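PDB 3CTK: rRNA N-glycosidase from Bougainvillea spectabilis, which belongs to the plant ribosome-inactivating proteins, a family whose members fold with a mixed sheet packed among helices. Local coordinates for residues S5-L8 / G9-Y12; Y12-P15 / T16-D20; K134-F137 / S138-I142; F156-V159 / I160-S164; S235-S238 / P239-I243. All coordinates share one frame; numbering follows the deposited sequence. Where two conformers were deposited one is given.

Interaction 1: S5-L8 / G9-Y12; sequences SFNL and GEAY
N7 and E10 meet across a type I beta turn that runs from N7 to E10, their side chains crossing at about a right angle with amide and carboxylate planes 43° apart. CB of N7 touches CG of E10 at 3.9 Å. The asparagine CG is trans to its backbone N (chi1 -175°), which swings the amide over the turn, and N7 OD1 takes the N-H of G9 at 2.7 Å, forming an Asx turn. Asparagine suits this place because its short amide can reach the backbone two residues on, and G9 brings no side chain up against that oxygen. Within the same turn E10 N bonds N7 O at 2.9 Å. A water links the two ends of the turn: it accepts from N7 N at 2.8 Å and donates to E10 OE1 at 3.0 Å. On the inner side, the F6 ring brings CE1 to 3.7 Å from E10 O, obliquely, while A11 O lies near the plane of the ring, at its edge. The turn thus carries the chain out of strand 3-7, which pairs with strand 47-53, toward helix 14-25, while L8 and A11 rest on V132 of helix 132-142.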
loop_
_atom_site.group_PDB
_atom_site.type_symbol
_atom_site.label_atom_id
_atom_site.label_comp_id
_atom_site.label_asym_id
_atom_site.label_seq_id
_atom_site.Cartn_x
_atom_site.Cartn_y
_atom_site.Cartn_z
ATOM N N SER A 5 1.802 3.127 -13.607
ATOM C CA SER A 5 0.828 4.216 -13.600
ATOM C C SER A 5 -0.634 3.806 -13.523
ATOM O O SER A 5 -1.019 2.732 -13.983
ATOM C CB SER A 5 1.032 5.094 -14.836
ATOM O OG SER A 5 2.348 5.618 -14.884
ATOM N N PHE A 6 -1.443 4.686 -12.941
ATOM C CA PHE A 6 -2.874 4.463 -12.802
ATOM C C PHE A 6 -3.621 5.789 -12.937
ATOM O O PHE A 6 -3.399 6.719 -12.159
ATOM C CB PHE A 6 -3.182 3.825 -11.444
ATOM C CG PHE A 6 -4.634 3.483 -11.247
ATOM C CD1 PHE A 6 -5.346 2.806 -12.235
ATOM C CD2 PHE A 6 -5.286 3.816 -10.063
ATOM C CE1 PHE A 6 -6.685 2.466 -12.048
ATOM C CE2 PHE A 6 -6.629 3.478 -9.863
ATOM C CZ PHE A 6 -7.328 2.803 -10.857
ATOM N N ASN A 7 -4.489 5.880 -13.941
ATOM C CA ASN A 7 -5.276 7.089 -14.156
ATOM C C ASN A 7 -6.654 6.846 -13.553
ATOM O O ASN A 7 -7.326 5.875 -13.902
ATOM C CB ASN A 7 -5.398 7.392 -15.651
ATOM C CG ASN A 7 -6.113 8.697 -15.918
ATOM O OD1 ASN A 7 -7.310 8.823 -15.667
ATOM N ND2 ASN A 7 -5.378 9.685 -16.421
ATOM N N LEU A 8 -7.071 7.728 -12.648
ATOM C CA LEU A 8 -8.353 7.575 -11.966
ATOM C C LEU A 8 -9.579 7.724 -12.863
ATOM O O LEU A 8 -10.706 7.519 -12.417
ATOM C CB LEU A 8 -8.432 8.547 -10.782
ATOM C CG LEU A 8 -7.302 8.396 -9.760
ATOM C CD1 LEU A 8 -7.563 9.309 -8.570
ATOM C CD2 LEU A 8 -7.204 6.942 -9.301
ATOM N N GLY A 9 -9.353 8.074 -14.123
ATOM C CA GLY A 9 -10.449 8.202 -15.065
ATOM C C GLY A 9 -10.633 6.896 -15.822
ATOM O O GLY A 9 -11.537 6.764 -16.649
ATOM N N GLU A 10 -9.767 5.927 -15.531
ATOM C CA GLU A 10 -9.806 4.614 -16.175
ATOM C C GLU A 10 -9.792 3.545 -15.089
ATOM O O GLU A 10 -8.897 2.701 -15.049
ATOM C CB GLU A 10 -8.578 4.419 -17.070
ATOM C CG GLU A 10 -8.118 5.665 -17.803
ATOM C CD GLU A 10 -6.937 5.396 -18.714
ATOM O OE1 GLU A 10 -6.043 4.615 -18.317
ATOM O OE2 GLU A 10 -6.893 5.970 -19.823
ATOM N N ALA A 11 -10.790 3.581 -14.212
ATOM C CA ALA A 11 -10.868 2.637 -13.103
ATOM C C ALA A 11 -10.750 1.165 -13.493
ATOM O O ALA A 11 -10.198 0.368 -12.740
ATOM C CB ALA A 11 -12.160 2.867 -12.318
ATOM N N TYR A 12 -11.256 0.804 -14.668
ATOM C CA TYR A 12 -11.214 -0.588 -15.113
ATOM C C TYR A 12 -9.805 -1.146 -15.325
ATOM O O TYR A 12 -9.632 -2.356 -15.465
ATOM C CB TYR A 12 -12.036 -0.740 -16.394
ATOM C CG TYR A 12 -11.592 0.197 -17.483
ATOM C CD1 TYR A 12 -10.544 -0.142 -18.335
ATOM C CD2 TYR A 12 -12.172 1.459 -17.617
ATOM C CE1 TYR A 12 -10.078 0.750 -19.288
ATOM C CE2 TYR A 12 -11.714 2.359 -18.567
ATOM C CZ TYR A 12 -10.666 1.998 -19.397
ATOM O OH TYR A 12 -10.198 2.892 -20.326
HETATM O O HOH W 1 -4.767 3.755 -15.799
#

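Interaction 2: Y12-P15 / T16-D20; sequences YEYP and TFIQD
F17 N bonds E13 O at 2.9 Å and I18 N bonds Y14 O at 2.9 Å, both nearly straight, with N-H...O angles of 160° and 167°. Q19 N follows to P15 O at 3.1 Å, so the regular i to i+4 ladder is under way within the first turn. P15 suits this start: with no N-H to give, it costs the helix nothing here, while its carbonyl still accepts. A water bridges Y12 O, at 2.9 Å, to T16 OG1, also at 2.9 Å, and beside it the E13 and T16 side chains run side by side and point the same way. The phenol end of Y14 is buried, and its OH is hydrogen-bonded to M162 O of helix 149-168. This is the opening of helix 14-25, the helix of a beta-alpha-beta unit that joins strand 3-7 to strand 47-53. Y14 CG lies trans to its backbone N (chi1 -177°), which carries the ring forward along the helix to I18. There I18 CG1 sits over one face, 3.8 Å from the ring centroid, a CH-pi contact set toward the rim. F17 CD2 approaches Y14 CD1 at 4.2 Å from an oblique direction, and the F17 ring in turn stacks on F6 of the preceding strand. Farther out, Y14 and P15 reach V177 of helix 170-180, while I18 reaches E173.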
loop_
_atom_site.group_PDB
_atom_site.type_symbol
_atom_site.label_atom_id
_atom_site.label_comp_id
_atom_site.label_asym_id
_atom_site.label_seq_id
_atom_site.Cartn_x
_atom_site.Cartn_y
_atom_site.Cartn_z
ATOM N N TYR A 12 -11.256 0.804 -14.668
ATOM C CA TYR A 12 -11.214 -0.588 -15.113
ATOM C C TYR A 12 -9.805 -1.146 -15.325
ATOM O O TYR A 12 -9.632 -2.356 -15.465
ATOM C CB TYR A 12 -12.036 -0.740 -16.394
ATOM C CG TYR A 12 -11.592 0.197 -17.483
ATOM C CD1 TYR A 12 -10.544 -0.142 -18.335
ATOM C CD2 TYR A 12 -12.172 1.459 -17.617
ATOM C CE1 TYR A 12 -10.078 0.750 -19.288
ATOM C CE2 TYR A 12 -11.714 2.359 -18.567
ATOM C CZ TYR A 12 -10.666 1.998 -19.397
ATOM O OH TYR A 12 -10.198 2.892 -20.326
ATOM N N GLU A 13 -8.802 -0.272 -15.340
ATOM C CA GLU A 13 -7.414 -0.698 -15.519
ATOM C C GLU A 13 -6.774 -1.114 -14.193
ATOM O O GLU A 13 -5.644 -1.609 -14.161
ATOM C CB GLU A 13 -6.589 0.436 -16.133
ATOM C CG GLU A 13 -6.856 0.673 -17.607
ATOM C CD GLU A 13 -6.361 -0.470 -18.474
ATOM O OE1 GLU A 13 -6.646 -0.459 -19.692
ATOM O OE2 GLU A 13 -5.679 -1.376 -17.943
ATOM N N TYR A 14 -7.507 -0.917 -13.104
ATOM C CA TYR A 14 -7.010 -1.237 -11.769
ATOM C C TYR A 14 -6.405 -2.635 -11.623
ATOM O O TYR A 14 -5.288 -2.781 -11.124
ATOM C CB TYR A 14 -8.130 -1.050 -10.745
ATOM C CG TYR A 14 -7.704 -1.282 -9.314
ATOM C CD1 TYR A 14 -6.899 -0.359 -8.642
ATOM C CD2 TYR A 14 -8.131 -2.412 -8.621
ATOM C CE1 TYR A 14 -6.538 -0.559 -7.303
ATOM C CE2 TYR A 14 -7.775 -2.621 -7.294
ATOM C CZ TYR A 14 -6.984 -1.692 -6.641
ATOM O OH TYR A 14 -6.659 -1.904 -5.323
ATOM N N PRO A 15 -7.129 -3.685 -12.043
ATOM C CA PRO A 15 -6.546 -5.025 -11.897
ATOM C C PRO A 15 -5.192 -5.185 -12.592
ATOM O O PRO A 15 -4.288 -5.838 -12.063
ATOM C CB PRO A 15 -7.623 -5.934 -12.486
ATOM C CG PRO A 15 -8.889 -5.202 -12.148
ATOM C CD PRO A 15 -8.527 -3.773 -12.505
ATOM N N THR A 16 -5.050 -4.594 -13.774
ATOM C CA THR A 16 -3.791 -4.683 -14.511
ATOM C C THR A 16 -2.702 -3.903 -13.776
ATOM O O THR A 16 -1.549 -4.336 -13.700
ATOM C CB THR A 16 -3.940 -4.121 -15.937
ATOM O OG1 THR A 16 -4.942 -4.869 -16.640
ATOM C CG2 THR A 16 -2.625 -4.226 -16.688
ATOM N N PHE A 17 -3.087 -2.752 -13.237
ATOM C CA PHE A 17 -2.192 -1.877 -12.481
ATOM C C PHE A 17 -1.611 -2.607 -11.266
ATOM O O PHE A 17 -0.398 -2.589 -11.032
ATOM C CB PHE A 17 -2.975 -0.638 -12.026
ATOM C CG PHE A 17 -2.311 0.144 -10.926
ATOM C CD1 PHE A 17 -1.105 0.805 -11.147
ATOM C CD2 PHE A 17 -2.895 0.220 -9.666
ATOM C CE1 PHE A 17 -0.492 1.531 -10.125
ATOM C CE2 PHE A 17 -2.291 0.944 -8.636
ATOM C CZ PHE A 17 -1.087 1.602 -8.867
ATOM N N ILE A 18 -2.479 -3.248 -10.491
ATOM C CA ILE A 18 -2.039 -3.972 -9.304
ATOM C C ILE A 18 -1.127 -5.141 -9.668
ATOM O O ILE A 18 -0.145 -5.399 -8.976
ATOM C CB ILE A 18 -3.244 -4.499 -8.488
ATOM C CG1 ILE A 18 -4.008 -3.323 -7.878
ATOM C CG2 ILE A 18 -2.772 -5.439 -7.382
ATOM C CD1 ILE A 18 -3.172 -2.457 -6.957
ATOM N N GLN A 19 -1.437 -5.846 -10.753
ATOM C CA GLN A 19 -0.593 -6.966 -11.150
ATOM C C GLN A 19 0.779 -6.460 -11.580
ATOM O O GLN A 19 1.799 -7.085 -11.274
ATOM C CB GLN A 19 -1.235 -7.770 -12.285
ATOM C CG GLN A 19 -0.394 -8.971 -12.716
ATOM C CD GLN A 19 -0.100 -9.926 -11.571
ATOM O OE1 GLN A 19 1.059 -10.180 -11.237
ATOM N NE2 GLN A 19 -1.150 -10.461 -10.966
ATOM N N ASP A 20 0.817 -5.325 -12.276
ATOM C CA ASP A 20 2.101 -4.776 -12.706
ATOM C C ASP A 20 2.942 -4.346 -11.505
ATOM O O ASP A 20 4.171 -4.458 -11.531
ATOM C CB ASP A 20 1.903 -3.592 -13.664
ATOM C CG ASP A 20 1.347 -4.021 -15.019
ATOM O OD1 ASP A 20 1.533 -5.195 -15.404
ATOM O OD2 ASP A 20 0.732 -3.176 -15.706
HETATM O O HOH W 2 -7.603 -4.418 -15.714
#

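Interaction 3: K134-F137 / S138-I142; sequences KLEF and SIEAI
K134 gives its carbonyl O to S138 N at 3.0 Å, the first of the helical bonds between these two segments of helix 132-142; its ammonium group turns away to a salt bridge with E129. At L135 the carbonyl is gripped twice, by I139 N at 3.0 Å and by S138 OG at 2.7 Å. The serine hydroxyl lies between its own backbone N and carbonyl carbon (chi1 68°), the position from which it can reach back down the helix. A small hydroxyl fits such a buried site because the helix itself satisfies it. The leucine side chain packs one turn on, L135 CG lying 4.2 Å from I139 CD1. E136 O accepts from E140 N at 2.9 Å, and one turn apart their acids look the same way. One water donates to both, at 2.7 Å to E136 OE1 and at 3.2 Å to E140 OE1. F137 closes the segment by accepting from A141 N through a bent bond (135°), while its exposed ring points off the helix. The two carboxylate oxygens E136 OE1 and E140 OE1 stand 4.9 Å apart, so like charges would tend to repel. The shared water, the T55 and S56 hydroxyls bonded to E136 and E140, and the salt bridge from K58 to E140 are consistent with both acids staying ionised.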
loop_
_atom_site.group_PDB
_atom_site.type_symbol
_atom_site.label_atom_id
_atom_site.label_comp_id
_atom_site.label_asym_id
_atom_site.label_seq_id
_atom_site.Cartn_x
_atom_site.Cartn_y
_atom_site.Cartn_z
ATOM N N LYS A 134 -12.953 8.881 -4.134
ATOM C CA LYS A 134 -12.488 9.369 -2.842
ATOM C C LYS A 134 -10.990 9.637 -2.904
ATOM O O LYS A 134 -10.507 10.607 -2.326
ATOM C CB LYS A 134 -12.795 8.347 -1.746
ATOM C CG LYS A 134 -14.287 8.146 -1.497
ATOM C CD LYS A 134 -14.955 9.419 -0.981
ATOM C CE LYS A 134 -16.441 9.190 -0.723
ATOM N NZ LYS A 134 -17.118 10.411 -0.195
ATOM N N LEU A 135 -10.253 8.774 -3.600
ATOM C CA LEU A 135 -8.813 8.967 -3.720
ATOM C C LEU A 135 -8.562 10.263 -4.482
ATOM O O LEU A 135 -7.730 11.072 -4.076
ATOM C CB LEU A 135 -8.161 7.782 -4.443
ATOM C CG LEU A 135 -6.657 7.887 -4.731
ATOM C CD1 LEU A 135 -5.879 8.083 -3.436
ATOM C CD2 LEU A 135 -6.195 6.628 -5.450
ATOM N N GLU A 136 -9.297 10.477 -5.571
ATOM C CA GLU A 136 -9.116 11.705 -6.338
ATOM C C GLU A 136 -9.431 12.932 -5.489
ATOM O O GLU A 136 -8.732 13.941 -5.564
ATOM C CB GLU A 136 -9.987 11.702 -7.604
ATOM C CG GLU A 136 -10.043 13.064 -8.294
ATOM C CD GLU A 136 -10.252 12.971 -9.790
ATOM O OE1 GLU A 136 -10.503 14.024 -10.421
ATOM O OE2 GLU A 136 -10.154 11.855 -10.340
ATOM N N PHE A 137 -10.478 12.844 -4.675
ATOM C CA PHE A 137 -10.854 13.961 -3.814
ATOM C C PHE A 137 -9.725 14.301 -2.840
ATOM O O PHE A 137 -9.431 15.477 -2.604
ATOM C CB PHE A 137 -12.117 13.624 -3.017
ATOM C CG PHE A 137 -12.625 14.766 -2.183
ATOM C CD1 PHE A 137 -13.508 15.697 -2.719
ATOM C CD2 PHE A 137 -12.196 14.928 -0.870
ATOM C CE1 PHE A 137 -13.957 16.776 -1.957
ATOM C CE2 PHE A 137 -12.637 16.005 -0.102
ATOM C CZ PHE A 137 -13.518 16.930 -0.648
ATOM N N SER A 138 -9.094 13.278 -2.270
ATOM C CA SER A 138 -8.009 13.507 -1.320
ATOM C C SER A 138 -6.793 14.125 -2.006
ATOM O O SER A 138 -6.067 14.912 -1.398
ATOM C CB SER A 138 -7.616 12.201 -0.614
ATOM O OG SER A 138 -7.004 11.285 -1.506
ATOM N N ILE A 139 -6.572 13.774 -3.272
ATOM C CA ILE A 139 -5.447 14.336 -4.017
ATOM C C ILE A 139 -5.738 15.808 -4.311
ATOM O O ILE A 139 -4.867 16.667 -4.179
ATOM C CB ILE A 139 -5.218 13.562 -5.341
ATOM C CG1 ILE A 139 -4.766 12.134 -5.022
ATOM C CG2 ILE A 139 -4.184 14.280 -6.211
ATOM C CD1 ILE A 139 -4.572 11.244 -6.239
ATOM N N GLU A 140 -6.974 16.097 -4.699
ATOM C CA GLU A 140 -7.385 17.467 -4.991
ATOM C C GLU A 140 -7.255 18.364 -3.765
ATOM O O GLU A 140 -7.009 19.565 -3.884
ATOM C CB GLU A 140 -8.841 17.487 -5.461
ATOM C CG GLU A 140 -9.019 17.229 -6.938
ATOM C CD GLU A 140 -8.668 18.442 -7.769
ATOM O OE1 GLU A 140 -8.754 18.354 -9.009
ATOM O OE2 GLU A 140 -8.311 19.486 -7.185
ATOM N N ALA A 141 -7.417 17.778 -2.588
ATOM C CA ALA A 141 -7.346 18.541 -1.349
ATOM C C ALA A 141 -5.938 18.951 -0.924
ATOM O O ALA A 141 -5.780 19.904 -0.162
ATOM C CB ALA A 141 -8.016 17.757 -0.224
ATOM N N ILE A 142 -4.922 18.247 -1.419
ATOM C CA ILE A 142 -3.542 18.546 -1.038
ATOM C C ILE A 142 -2.633 18.999 -2.175
ATOM O O ILE A 142 -1.645 19.691 -1.944
ATOM C CB ILE A 142 -2.872 17.317 -0.389
ATOM C CG1 ILE A 142 -2.715 16.205 -1.431
ATOM C CG2 ILE A 142 -3.693 16.843 0.802
ATOM C CD1 ILE A 142 -1.978 14.973 -0.929
HETATM O O HOH W 3 -11.192 16.234 -9.036
#

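Interaction 4: F156-V159 / I160-S164; sequences FLIV and IQMVS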
loop_
_atom_site.group_PDB
_atom_site.type_symbol
_atom_site.label_atom_id
_atom_site.label_comp_id
_atom_site.label_asym_id
_atom_site.label_seq_id
_atom_site.Cartn_x
_atom_site.Cartn_y
_atom_site.Cartn_z
ATOM N N PHE A 156 -2.757 9.583 2.606
ATOM C CA PHE A 156 -1.938 8.397 2.843
ATOM C C PHE A 156 -2.791 7.192 3.228
ATOM O O PHE A 156 -2.582 6.095 2.721
ATOM C CB PHE A 156 -0.884 8.663 3.927
ATOM C CG PHE A 156 0.355 9.352 3.416
ATOM C CD1 PHE A 156 0.734 10.598 3.907
ATOM C CD2 PHE A 156 1.145 8.749 2.440
ATOM C CE1 PHE A 156 1.880 11.233 3.437
ATOM C CE2 PHE A 156 2.294 9.376 1.961
ATOM C CZ PHE A 156 2.664 10.622 2.461
ATOM N N LEU A 157 -3.755 7.393 4.118
ATOM C CA LEU A 157 -4.614 6.289 4.540
ATOM C C LEU A 157 -5.335 5.660 3.357
ATOM O O LEU A 157 -5.433 4.435 3.257
ATOM C CB LEU A 157 -5.638 6.771 5.578
ATOM C CG LEU A 157 -5.054 7.074 6.961
ATOM C CD1 LEU A 157 -6.091 7.748 7.847
ATOM C CD2 LEU A 157 -4.572 5.775 7.587
ATOM N N ILE A 158 -5.835 6.497 2.455
ATOM C CA ILE A 158 -6.553 5.992 1.292
ATOM C C ILE A 158 -5.629 5.305 0.288
ATOM O O ILE A 158 -5.883 4.169 -0.118
ATOM C CB ILE A 158 -7.336 7.129 0.590
ATOM C CG1 ILE A 158 -8.374 7.705 1.563
ATOM C CG2 ILE A 158 -8.015 6.600 -0.677
ATOM C CD1 ILE A 158 -9.099 8.940 1.051
ATOM N N VAL A 159 -4.542 5.970 -0.089
ATOM C CA VAL A 159 -3.633 5.391 -1.074
ATOM C C VAL A 159 -2.895 4.142 -0.583
ATOM O O VAL A 159 -2.666 3.209 -1.358
ATOM C CB VAL A 159 -2.612 6.445 -1.581
ATOM C CG1 VAL A 159 -1.455 6.588 -0.602
ATOM C CG2 VAL A 159 -2.111 6.052 -2.968
ATOM N N ILE A 160 -2.531 4.107 0.695
ATOM C CA ILE A 160 -1.830 2.942 1.227
ATOM C C ILE A 160 -2.706 1.693 1.133
ATOM O O ILE A 160 -2.235 0.614 0.761
ATOM C CB ILE A 160 -1.407 3.160 2.704
ATOM C CG1 ILE A 160 -0.247 4.162 2.764
ATOM C CG2 ILE A 160 -1.008 1.836 3.335
ATOM C CD1 ILE A 160 0.131 4.601 4.170
ATOM N N GLN A 161 -3.986 1.834 1.455
ATOM C CA GLN A 161 -4.885 0.690 1.397
ATOM C C GLN A 161 -5.256 0.288 -0.035
ATOM O O GLN A 161 -5.326 -0.902 -0.348
ATOM C CB GLN A 161 -6.150 0.981 2.203
ATOM C CG GLN A 161 -5.881 1.341 3.657
ATOM C CD GLN A 161 -7.163 1.478 4.451
ATOM O OE1 GLN A 161 -7.795 0.485 4.799
ATOM N NE2 GLN A 161 -7.563 2.716 4.724
ATOM N N MET A 162 -5.484 1.267 -0.905
ATOM C CA MET A 162 -5.853 0.970 -2.290
ATOM C C MET A 162 -4.693 0.497 -3.158
ATOM O O MET A 162 -4.912 -0.142 -4.191
ATOM C CB MET A 162 -6.505 2.193 -2.948
ATOM C CG MET A 162 -7.865 2.548 -2.377
ATOM S SD MET A 162 -8.641 3.929 -3.247
ATOM C CE MET A 162 -9.032 3.165 -4.846
ATOM N N VAL A 163 -3.464 0.800 -2.750
ATOM C CA VAL A 163 -2.306 0.389 -3.539
ATOM C C VAL A 163 -1.431 -0.660 -2.854
ATOM O O VAL A 163 -1.338 -1.793 -3.325
ATOM C CB VAL A 163 -1.427 1.602 -3.918
ATOM C CG1 VAL A 163 -0.248 1.140 -4.772
ATOM C CG2 VAL A 163 -2.262 2.634 -4.686
ATOM N N SER A 164 -0.791 -0.288 -1.749
ATOM C CA SER A 164 0.079 -1.218 -1.033
ATOM C C SER A 164 -0.633 -2.459 -0.506
ATOM O O SER A 164 -0.195 -3.584 -0.758
ATOM C CB SER A 164 0.765 -0.517 0.139
ATOM O OG SER A 164 1.623 0.509 -0.315
#
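V159 and V163 lie side by side one turn apart, pointing the same way, with their CG2 methyls 3.8 Å from each other. I158 and M162 repeat the pattern, and I158 CG2 meets M162 SD at 3.8 Å. The methionine chain, bent at chi3, lays its sulfur alongside the isoleucine methyl. On another side of the helix, F156 CB touches I160 CD1 at 4.2 Å. V159 CG1 sits between its own backbone N and carbonyl carbon (chi1 82°), an uncommon rotamer for a helical valine, which presses CG1 to 3.0 Å from I160 N; CG2, anti to the backbone N, is the branch that meets V163. Branched and aliphatic side chains suit a helix whose residues here are all buried.

The backbone bonds sustain the spiral beneath this packing. I160 N bonds F156 O at 2.8 Å and M162 N bonds I158 O at 3.0 Å, whereas Q161 N to L157 O is weak at 3.5 Å. V163 N reaches V159 O at 2.9 Å but at a bent angle of 137°; this bond lies where the helix opens into a pi-type turn, 160-164. S164 OG ends the polar side on V69 O, just before strand 70-78.

This stretch of helix 149-168 runs close to the centre of the molecule. L157 and I160 pack on L117 of helix 114-121; I158, V159 and M162 rest on L135 of helix 132-142. F156 and I160 meet V71 of strand 70-78, and the F156 ring meets Y74 with the planes about 60° apart.

Interaction 5: S235-S238 / P239-I243; sequences SQIS and PDMGI
A short, weakly bonded helix, 234-237, passes into a 3-10 turn, and I237 and D240 mark the change. D240 N bonds I237 O at 3.0 Å, and M241 N bonds S238 O at 3.1 Å, both i to i+3 bonds. P239 offers no N-H, so S235 O faces its CD at 3.3 Å in place of an i to i+4 bond. Proline suits this exposed place, where no N-H is needed. The element follows the antiparallel hairpin of strands 214-222 and 228-233, and I237 lies against W229 and V231 of its second strand. Two waters complete the turn. One donates to Q236 O at 2.6 Å and to D240 OD2 at 2.6 Å, and that carboxylate is also in a salt bridge with K190. The other spans S238 O and M241 O, each at 2.9 Å. I237 CG1, trans to the backbone N (chi1 -178°), leads the chain toward M241, whose SD lies 4.1 Å from it. The methionine, bent at two torsions, curls inward; both side chains touch I201 of helix 198-208, and M241 also touches F169. Beyond it, the backbone of G242 and I243 bonds R168.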
loop_
_atom_site.group_PDB
_atom_site.type_symbol
_atom_site.label_atom_id
_atom_site.label_comp_id
_atom_site.label_asym_id
_atom_site.label_seq_id
_atom_site.Cartn_x
_atom_site.Cartn_y
_atom_site.Cartn_z
ATOM N N SER A 235 -3.772 -23.667 2.005
ATOM C CA SER A 235 -4.871 -23.572 1.040
ATOM C C SER A 235 -6.020 -22.679 1.500
ATOM O O SER A 235 -6.812 -22.200 0.683
ATOM C CB SER A 235 -5.410 -24.969 0.715
ATOM O OG SER A 235 -5.909 -25.615 1.874
ATOM N N GLN A 236 -6.112 -22.452 2.804
ATOM C CA GLN A 236 -7.168 -21.615 3.352
ATOM C C GLN A 236 -6.886 -20.125 3.187
ATOM O O GLN A 236 -7.808 -19.319 3.066
ATOM C CB GLN A 236 -7.360 -21.929 4.838
ATOM C CG GLN A 236 -7.874 -23.332 5.104
ATOM C CD GLN A 236 -7.748 -23.747 6.557
ATOM O OE1 GLN A 236 -8.235 -24.806 6.954
ATOM N NE2 GLN A 236 -7.084 -22.924 7.356
ATOM N N ILE A 237 -5.612 -19.759 3.164
ATOM C CA ILE A 237 -5.246 -18.351 3.071
ATOM C C ILE A 237 -4.535 -17.950 1.772
ATOM O O ILE A 237 -4.530 -16.778 1.398
ATOM C CB ILE A 237 -4.379 -17.965 4.312
ATOM C CG1 ILE A 237 -4.012 -16.479 4.280
ATOM C CG2 ILE A 237 -3.140 -18.834 4.372
ATOM C CD1 ILE A 237 -5.183 -15.553 4.513
ATOM N N SER A 238 -3.953 -18.918 1.072
ATOM C CA SER A 238 -3.242 -18.622 -0.166
ATOM C C SER A 238 -4.071 -17.855 -1.207
ATOM O O SER A 238 -3.544 -16.981 -1.896
ATOM C CB SER A 238 -2.688 -19.915 -0.784
ATOM O OG SER A 238 -3.717 -20.846 -1.062
ATOM N N PRO A 239 -5.375 -18.163 -1.335
ATOM C CA PRO A 239 -6.189 -17.446 -2.327
ATOM C C PRO A 239 -6.330 -15.942 -2.070
ATOM O O PRO A 239 -6.636 -15.180 -2.989
ATOM C CB PRO A 239 -7.537 -18.161 -2.253
ATOM C CG PRO A 239 -7.162 -19.550 -1.811
ATOM C CD PRO A 239 -6.137 -19.277 -0.743
ATOM N N ASP A 240 -6.126 -15.519 -0.825
ATOM C CA ASP A 240 -6.240 -14.101 -0.483
ATOM C C ASP A 240 -4.913 -13.356 -0.590
ATOM O O ASP A 240 -4.877 -12.130 -0.463
ATOM C CB ASP A 240 -6.774 -13.929 0.944
ATOM C CG ASP A 240 -8.180 -14.462 1.118
ATOM O OD1 ASP A 240 -9.011 -14.273 0.205
ATOM O OD2 ASP A 240 -8.459 -15.054 2.180
ATOM N N MET A 241 -3.826 -14.084 -0.829
ATOM C CA MET A 241 -2.499 -13.469 -0.900
ATOM C C MET A 241 -2.035 -13.004 -2.277
ATOM O O MET A 241 -2.193 -13.712 -3.274
ATOM C CB MET A 241 -1.449 -14.429 -0.340
ATOM C CG MET A 241 -1.714 -14.900 1.077
ATOM S SD MET A 241 -2.038 -13.551 2.237
ATOM C CE MET A 241 -0.434 -12.756 2.341
ATOM N N GLY A 242 -1.446 -11.809 -2.309
ATOM C CA GLY A 242 -0.927 -11.247 -3.545
ATOM C C GLY A 242 0.589 -11.384 -3.589
ATOM O O GLY A 242 1.162 -11.790 -4.602
ATOM N N ILE A 243 1.240 -11.021 -2.491
ATOM C CA ILE A 243 2.696 -11.136 -2.377
ATOM C C ILE A 243 3.046 -11.181 -0.892
ATOM O O ILE A 243 2.451 -10.459 -0.084
ATOM C CB ILE A 243 3.441 -9.952 -3.065
ATOM C CG1 ILE A 243 4.955 -10.154 -2.937
ATOM C CG2 ILE A 243 3.036 -8.628 -2.436
ATOM C CD1 ILE A 243 5.786 -9.208 -3.801
HETATM O O HOH W 4 -8.884 -17.486 1.493
HETATM O O HOH W 5 -2.784 -16.184 -4.627
#

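How the interactions relate
Each contact is local, and they follow one another along the chain, the first two overlapping at Y12; none nests within another or crosses it. Interaction 1 turns the chain out of strand 3-7 and hands it to interaction 2 at the head of helix 14-25, so that strand and helix are joined directly. Interaction 3, in helix 132-142, meets interaction 1 through L8, with L8 CD1 3.5 Å from E136 CB. It also packs against interaction 4 through L135 and I158. Interaction 4, in helix 149-168, closes the ring, touching interactions 2 and 3 as interaction 1 does. Interaction 5 stands apart near the C terminus, its nearest atoms about 6 Å from interaction 4.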